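Local atomic coordinates of ethylbenzene dehydrogenase alpha-subunit (Aromatoleum aromaticum, PDB entry 2IVF), a protein that is the molybdenum-carrying alpha-subunit of a molybdopterin oxidoreductase, binding two pterin dinucleotide cofactors and an iron-sulfur cluster. Residues M891-I903 against Y926-G938. Sequence-based numbering, arbitrary orientation.
Sequences MAKLFNDFADCEI and YKGWKPYDILLIG. With MD1 (phosphoric acid 4-(2-amino-4-oxo-3,4,5,6,-tetrahydro-pteridin-6-yl)-2-hydroxy-3,4-dimercapto-but-3-en-yl ester guanylate ester), chain N.
Asn896, in the turn of the hairpin formed by strands 891-895 and 900-903, illustrates how one amide can fix both its own loop and a neighbouring one. Its ND2 gives a nearly straight bond (167°) to Leu935 O, 3.0 Å away and close to the Asn896 amide plane, while OD1 accepts from Phe898 N, closing an Asx turn. The dense part of the contact runs from this turn along strand 900-903 to Cys901. Leu935 lays CB against the Asn896 amide, and Leu935 CD2 lies 4.1 Å from Leu894 CB. Phe898, its ring swung over to the 934-937 loop by CG anti to the backbone N (chi1 -178°), receives Ile937 CD1 over one face, 3.8 Å from the ring centroid, and turns its edge to Ile934 O. Cys901 SG lies 3.7 Å from Tyr932 CA.

Toward exposed Lys927 the contact becomes polar and more open to solvent. Lys927 NZ meets Glu902 OE2 at 2.9 Å from above the carboxylate plane, Lys893 takes OE1, and Lys930 NZ bridges to Asp900 OD1. One water joins Glu902 O to Lys927 N; a second lies between Glu902 N and the carbonyls of Lys927 and Lys930.

The loop resting on the hairpin carries cofactor contacts: N16 of MD1 donates to Tyr932 OH (2.9 Å) and weakly to Asp933 OD2. Consistent with this family's double-psi beta-barrel, strand 891-895 pairs with 969-975 and 900-908 with 873-877; strand 843-846 packs on Leu894, Tyr932 and Leu936, helix 617-625 on Phe898 and Ile934.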
loop_
_atom_site.group_PDB
_atom_site.type_symbol
_atom_site.label_atom_id
_atom_site.label_comp_id
_atom_site.label_asym_id
_atom_site.label_seq_id
_atom_site.Cartn_x
_atom_site.Cartn_y
_atom_site.Cartn_z
ATOM N N MET A 891 -21.876 5.982 7.459
ATOM C CA MET A 891 -21.669 4.595 7.876
ATOM C C MET A 891 -22.778 3.728 7.264
ATOM O O MET A 891 -23.882 4.177 7.006
ATOM C CB MET A 891 -21.739 4.437 9.392
ATOM C CG MET A 891 -20.745 5.236 10.133
ATOM S SD MET A 891 -19.091 4.697 9.745
ATOM C CE MET A 891 -18.418 6.313 9.581
ATOM N N ALA A 892 -22.459 2.455 7.071
ATOM C CA ALA A 892 -23.388 1.491 6.539
ATOM C C ALA A 892 -23.237 0.191 7.291
ATOM O O ALA A 892 -22.158 -0.080 7.818
ATOM C CB ALA A 892 -23.120 1.294 5.034
ATOM N N LYS A 893 -24.304 -0.603 7.359
ATOM C CA LYS A 893 -24.224 -1.996 7.767
ATOM C C LYS A 893 -24.113 -2.841 6.525
ATOM O O LYS A 893 -24.867 -2.645 5.559
ATOM C CB LYS A 893 -25.455 -2.475 8.551
ATOM C CG LYS A 893 -25.728 -1.791 9.828
ATOM C CD LYS A 893 -24.599 -1.919 10.821
ATOM C CE LYS A 893 -25.142 -1.595 12.251
ATOM N NZ LYS A 893 -24.071 -1.610 13.231
ATOM N N LEU A 894 -23.136 -3.738 6.527
ATOM C CA LEU A 894 -23.092 -4.840 5.593
ATOM C C LEU A 894 -23.566 -6.065 6.330
ATOM O O LEU A 894 -23.171 -6.297 7.495
ATOM C CB LEU A 894 -21.678 -5.128 5.095
ATOM C CG LEU A 894 -20.988 -4.376 3.956
ATOM C CD1 LEU A 894 -21.368 -2.939 3.929
ATOM C CD2 LEU A 894 -19.455 -4.637 4.011
ATOM N N PHE A 895 -24.406 -6.851 5.693
ATOM C CA PHE A 895 -24.896 -8.026 6.367
ATOM C C PHE A 895 -25.348 -9.102 5.418
ATOM O O PHE A 895 -25.704 -8.826 4.277
ATOM C CB PHE A 895 -26.042 -7.643 7.367
ATOM C CG PHE A 895 -27.300 -7.112 6.710
ATOM C CD1 PHE A 895 -27.386 -5.781 6.305
ATOM C CD2 PHE A 895 -28.388 -7.936 6.510
ATOM C CE1 PHE A 895 -28.534 -5.310 5.724
ATOM C CE2 PHE A 895 -29.553 -7.468 5.921
ATOM C CZ PHE A 895 -29.627 -6.162 5.522
ATOM N N ASN A 896 -25.420 -10.327 5.932
ATOM C CA ASN A 896 -26.034 -11.386 5.185
ATOM C C ASN A 896 -26.649 -12.348 6.163
ATOM O O ASN A 896 -26.901 -11.962 7.311
ATOM C CB ASN A 896 -25.047 -12.037 4.222
ATOM C CG ASN A 896 -23.805 -12.643 4.895
ATOM O OD1 ASN A 896 -23.776 -12.927 6.080
ATOM N ND2 ASN A 896 -22.772 -12.846 4.107
ATOM N N ASP A 897 -26.935 -13.563 5.731
ATOM C CA ASP A 897 -27.601 -14.503 6.609
ATOM C C ASP A 897 -26.754 -14.952 7.791
ATOM O O ASP A 897 -27.284 -15.517 8.745
ATOM C CB ASP A 897 -28.141 -15.699 5.807
ATOM C CG ASP A 897 -29.337 -15.331 4.955
ATOM O OD1 ASP A 897 -29.782 -14.141 5.021
ATOM O OD2 ASP A 897 -29.800 -16.204 4.169
ATOM N N PHE A 898 -25.468 -14.666 7.769
ATOM C CA PHE A 898 -24.564 -15.136 8.798
ATOM C C PHE A 898 -24.182 -14.089 9.827
ATOM O O PHE A 898 -24.175 -14.390 11.002
ATOM C CB PHE A 898 -23.310 -15.719 8.174
ATOM C CG PHE A 898 -22.372 -16.263 9.170
ATOM C CD1 PHE A 898 -22.623 -17.463 9.802
ATOM C CD2 PHE A 898 -21.225 -15.557 9.508
ATOM C CE1 PHE A 898 -21.735 -17.972 10.758
ATOM C CE2 PHE A 898 -20.327 -16.056 10.468
ATOM C CZ PHE A 898 -20.584 -17.259 11.094
ATOM N N ALA A 899 -23.866 -12.870 9.394
ATOM C CA ALA A 899 -23.383 -11.861 10.329
ATOM C C ALA A 899 -23.457 -10.486 9.703
ATOM O O ALA A 899 -24.009 -10.321 8.633
ATOM C CB ALA A 899 -21.933 -12.184 10.758
ATOM N N ASP A 900 -22.941 -9.501 10.415
ATOM C CA ASP A 900 -22.987 -8.125 9.945
ATOM C C ASP A 900 -21.814 -7.343 10.453
ATOM O O ASP A 900 -21.163 -7.745 11.415
ATOM C CB ASP A 900 -24.266 -7.431 10.403
ATOM C CG ASP A 900 -24.320 -7.214 11.929
ATOM O OD1 ASP A 900 -24.250 -8.210 12.687
ATOM O OD2 ASP A 900 -24.436 -6.047 12.369
ATOM N N CYS A 901 -21.580 -6.194 9.830
ATOM C CA CYS A 901 -20.541 -5.305 10.289
ATOM C C CYS A 901 -20.907 -3.897 9.886
ATOM O O CYS A 901 -21.855 -3.705 9.132
ATOM C CB CYS A 901 -19.232 -5.702 9.695
ATOM S SG CYS A 901 -19.140 -5.479 7.901
ATOM N N GLU A 902 -20.227 -2.923 10.460
ATOM C CA GLU A 902 -20.500 -1.533 10.160
ATOM C C GLU A 902 -19.224 -0.975 9.627
ATOM O O GLU A 902 -18.163 -1.255 10.175
ATOM C CB GLU A 902 -20.904 -0.789 11.422
ATOM C CG GLU A 902 -21.177 0.674 11.217
ATOM C CD GLU A 902 -21.933 1.313 12.368
ATOM O OE1 GLU A 902 -22.696 0.618 13.094
ATOM O OE2 GLU A 902 -21.772 2.544 12.526
ATOM N N ILE A 903 -19.338 -0.171 8.570
ATOM C CA ILE A 903 -18.191 0.326 7.840
ATOM C C ILE A 903 -18.552 1.648 7.207
ATOM O O ILE A 903 -19.727 1.870 6.896
ATOM C CB ILE A 903 -17.809 -0.723 6.792
ATOM C CG1 ILE A 903 -16.417 -0.469 6.249
ATOM C CG2 ILE A 903 -18.911 -0.826 5.751
ATOM C CD1 ILE A 903 -15.823 -1.721 5.523
ATOM N N TYR A 926 -12.777 -1.868 13.438
ATOM C CA TYR A 926 -14.185 -1.844 13.203
ATOM C C TYR A 926 -14.960 -1.772 14.498
ATOM O O TYR A 926 -14.564 -2.341 15.528
ATOM C CB TYR A 926 -14.682 -3.147 12.573
ATOM C CG TYR A 926 -14.204 -3.486 11.189
ATOM C CD1 TYR A 926 -12.928 -4.035 10.988
ATOM C CD2 TYR A 926 -15.048 -3.367 10.102
ATOM C CE1 TYR A 926 -12.503 -4.406 9.742
ATOM C CE2 TYR A 926 -14.623 -3.720 8.838
ATOM C CZ TYR A 926 -13.389 -4.282 8.669
ATOM O OH TYR A 926 -12.997 -4.674 7.419
ATOM N N LYS A 927 -16.127 -1.152 14.394
ATOM C CA LYS A 927 -17.068 -1.107 15.503
ATOM C C LYS A 927 -17.405 -2.512 15.954
ATOM O O LYS A 927 -17.682 -3.397 15.142
ATOM C CB LYS A 927 -18.331 -0.342 15.096
ATOM C CG LYS A 927 -18.063 1.141 14.955
ATOM C CD LYS A 927 -19.279 1.937 14.467
ATOM C CE LYS A 927 -18.851 3.375 14.075
ATOM N NZ LYS A 927 -19.954 4.336 13.797
ATOM N N GLY A 928 -17.276 -2.739 17.248
ATOM C CA GLY A 928 -17.539 -4.042 17.839
ATOM C C GLY A 928 -16.468 -5.041 17.444
ATOM O O GLY A 928 -16.600 -6.224 17.745
ATOM N N TRP A 929 -15.404 -4.561 16.796
ATOM C CA TRP A 929 -14.368 -5.435 16.232
ATOM C C TRP A 929 -14.936 -6.552 15.346
ATOM O O TRP A 929 -14.398 -7.674 15.300
ATOM C CB TRP A 929 -13.504 -6.096 17.311
ATOM C CG TRP A 929 -12.821 -5.184 18.225
ATOM C CD1 TRP A 929 -13.117 -3.895 18.495
ATOM C CD2 TRP A 929 -11.754 -5.547 19.095
ATOM N NE1 TRP A 929 -12.247 -3.402 19.445
ATOM C CE2 TRP A 929 -11.404 -4.402 19.827
ATOM C CE3 TRP A 929 -11.016 -6.716 19.273
ATOM C CZ2 TRP A 929 -10.367 -4.399 20.775
ATOM C CZ3 TRP A 929 -9.984 -6.714 20.207
ATOM C CH2 TRP A 929 -9.669 -5.559 20.934
ATOM N N LYS A 930 -15.976 -6.228 14.595
ATOM C CA LYS A 930 -16.542 -7.158 13.636
ATOM C C LYS A 930 -16.060 -6.702 12.245
ATOM O O LYS A 930 -16.620 -5.781 11.664
ATOM C CB LYS A 930 -18.027 -7.125 13.744
ATOM C CG LYS A 930 -18.540 -7.771 15.070
ATOM C CD LYS A 930 -19.937 -7.386 15.406
ATOM C CE LYS A 930 -20.977 -7.867 14.437
ATOM N NZ LYS A 930 -22.351 -7.616 14.998
ATOM N N PRO A 931 -15.069 -7.405 11.682
ATOM C CA PRO A 931 -14.584 -6.966 10.398
ATOM C C PRO A 931 -15.495 -7.438 9.290
ATOM O O PRO A 931 -16.336 -8.291 9.497
ATOM C CB PRO A 931 -13.213 -7.633 10.309
ATOM C CG PRO A 931 -13.489 -8.950 10.955
ATOM C CD PRO A 931 -14.408 -8.655 12.107
ATOM N N TYR A 932 -15.337 -6.915 8.082
ATOM C CA TYR A 932 -16.159 -7.415 6.993
ATOM C C TYR A 932 -15.994 -8.925 6.829
ATOM O O TYR A 932 -16.933 -9.634 6.441
ATOM C CB TYR A 932 -15.851 -6.670 5.702
ATOM C CG TYR A 932 -15.047 -7.335 4.641
ATOM C CD1 TYR A 932 -13.634 -7.256 4.619
ATOM C CD2 TYR A 932 -15.691 -7.895 3.549
ATOM C CE1 TYR A 932 -12.893 -7.800 3.567
ATOM C CE2 TYR A 932 -14.974 -8.447 2.491
ATOM C CZ TYR A 932 -13.577 -8.403 2.496
ATOM O OH TYR A 932 -12.920 -8.960 1.436
ATOM N N ASP A 933 -14.822 -9.416 7.188
ATOM C CA ASP A 933 -14.529 -10.861 7.078
ATOM C C ASP A 933 -15.471 -11.755 7.869
ATOM O O ASP A 933 -15.595 -12.959 7.552
ATOM C CB ASP A 933 -13.069 -11.136 7.455
ATOM C CG ASP A 933 -12.144 -10.176 6.811
ATOM O OD1 ASP A 933 -12.072 -9.033 7.295
ATOM O OD2 ASP A 933 -11.480 -10.537 5.813
ATOM N N ILE A 934 -16.129 -11.192 8.891
ATOM C CA ILE A 934 -17.004 -11.964 9.734
ATOM C C ILE A 934 -18.077 -12.638 8.883
ATOM O O ILE A 934 -18.552 -13.724 9.232
ATOM C CB ILE A 934 -17.649 -11.117 10.864
ATOM C CG1 ILE A 934 -18.273 -11.994 11.949
ATOM C CG2 ILE A 934 -18.794 -10.165 10.332
ATOM C CD1 ILE A 934 -18.648 -11.217 13.170
ATOM N N LEU A 935 -18.458 -12.027 7.772
ATOM C CA LEU A 935 -19.595 -12.565 6.977
ATOM C C LEU A 935 -19.194 -13.395 5.745
ATOM O O LEU A 935 -20.050 -13.747 4.932
ATOM C CB LEU A 935 -20.579 -11.448 6.600
ATOM C CG LEU A 935 -20.017 -10.123 6.084
ATOM C CD1 LEU A 935 -19.485 -10.367 4.686
ATOM C CD2 LEU A 935 -21.083 -9.093 6.101
ATOM N N LEU A 936 -17.912 -13.758 5.665
ATOM C CA LEU A 936 -17.329 -14.271 4.409
ATOM C C LEU A 936 -17.303 -15.775 4.276
ATOM O O LEU A 936 -17.200 -16.261 3.164
ATOM C CB LEU A 936 -15.962 -13.664 4.137
ATOM C CG LEU A 936 -15.903 -12.137 3.895
ATOM C CD1 LEU A 936 -14.414 -11.747 3.666
ATOM C CD2 LEU A 936 -16.797 -11.589 2.683
ATOM N N ILE A 937 -17.498 -16.468 5.402
ATOM C CA ILE A 937 -17.820 -17.898 5.501
ATOM C C ILE A 937 -16.719 -18.834 5.123
ATOM O O ILE A 937 -16.459 -19.764 5.867
ATOM C CB ILE A 937 -19.093 -18.288 4.701
ATOM C CG1 ILE A 937 -20.306 -17.426 5.101
ATOM C CG2 ILE A 937 -19.396 -19.769 4.877
ATOM C CD1 ILE A 937 -20.387 -17.168 6.511
ATOM N N GLY A 938 -16.170 -18.663 3.926
ATOM C CA GLY A 938 -15.019 -19.412 3.463
ATOM C C GLY A 938 -15.369 -20.775 2.924
ATOM O O GLY A 938 -14.640 -21.733 3.145
HETATM P PB MD1 N . -1.913 -12.372 8.098
HETATM O O3B MD1 N . -1.670 -10.811 8.184
HETATM O O1B MD1 N . -0.601 -13.001 7.796
HETATM O O2B MD1 N . -2.812 -12.872 9.162
HETATM O O3A MD1 N . -2.782 -12.469 6.774
HETATM C C10 MD1 N . -2.198 -12.635 5.464
HETATM C C11 MD1 N . -3.378 -12.493 4.516
HETATM O O11 MD1 N . -3.604 -11.043 4.458
HETATM C C12 MD1 N . -3.004 -12.973 3.140
HETATM S S12 MD1 N . -1.374 -13.193 2.671
HETATM C C13 MD1 N . -3.959 -13.187 2.178
HETATM S S13 MD1 N . -3.569 -13.673 0.609
HETATM C C14 MD1 N . -5.409 -13.038 2.445
HETATM N N15 MD1 N . -6.145 -12.079 1.694
HETATM C C16 MD1 N . -7.457 -11.803 1.981
HETATM C C15 MD1 N . -8.128 -10.950 1.125
HETATM O O14 MD1 N . -7.564 -10.453 0.113
HETATM N N17 MD1 N . -9.396 -10.647 1.502
HETATM C C17 MD1 N . -9.990 -11.222 2.627
HETATM N N16 MD1 N . -11.243 -10.872 2.882
HETATM N N18 MD1 N . -9.320 -12.084 3.408
HETATM C C20 MD1 N . -8.077 -12.379 3.092
HETATM N N8 MD1 N . -7.411 -13.290 3.848
HETATM C C7 MD1 N . -6.031 -13.655 3.673
HETATM P PA MD1 N . -1.724 -9.754 9.396
HETATM O O1A MD1 N . -0.852 -8.622 8.957
HETATM O O2A MD1 N . -3.147 -9.447 9.665
HETATM O "O5'" MD1 N . -1.104 -10.476 10.655
HETATM C "C5'" MD1 N . 0.302 -10.694 10.629
HETATM C "C4'" MD1 N . 0.900 -10.213 11.886
HETATM O "O4'" MD1 N . 2.299 -10.332 11.658
HETATM C "C1'" MD1 N . 2.878 -9.303 12.461
HETATM N N9 MD1 N . 4.257 -8.951 12.095
HETATM C C4 MD1 N . 5.311 -9.322 12.805
HETATM N N3 MD1 N . 5.374 -10.075 13.929
HETATM C C2 MD1 N . 6.553 -10.349 14.487
HETATM N N2 MD1 N . 6.628 -11.117 15.606
HETATM N N1 MD1 N . 7.682 -9.775 13.935
HETATM C C6 MD1 N . 7.690 -9.002 12.800
HETATM O O6 MD1 N . 8.762 -8.598 12.351
HETATM C C5 MD1 N . 6.446 -8.766 12.193
HETATM N N7 MD1 N . 6.036 -8.072 11.137
HETATM C C8 MD1 N . 4.707 -8.202 11.084
HETATM C "C2'" MD1 N . 1.972 -8.094 12.248
HETATM O "O2'" MD1 N . 2.028 -7.129 13.328
HETATM C "C3'" MD1 N . 0.584 -8.722 12.051
HETATM O "O3'" MD1 N . -0.272 -8.525 13.207
HETATM O O HOH W 1 -16.784 0.114 11.904
HETATM O O HOH W 2 -18.406 -3.730 12.535
#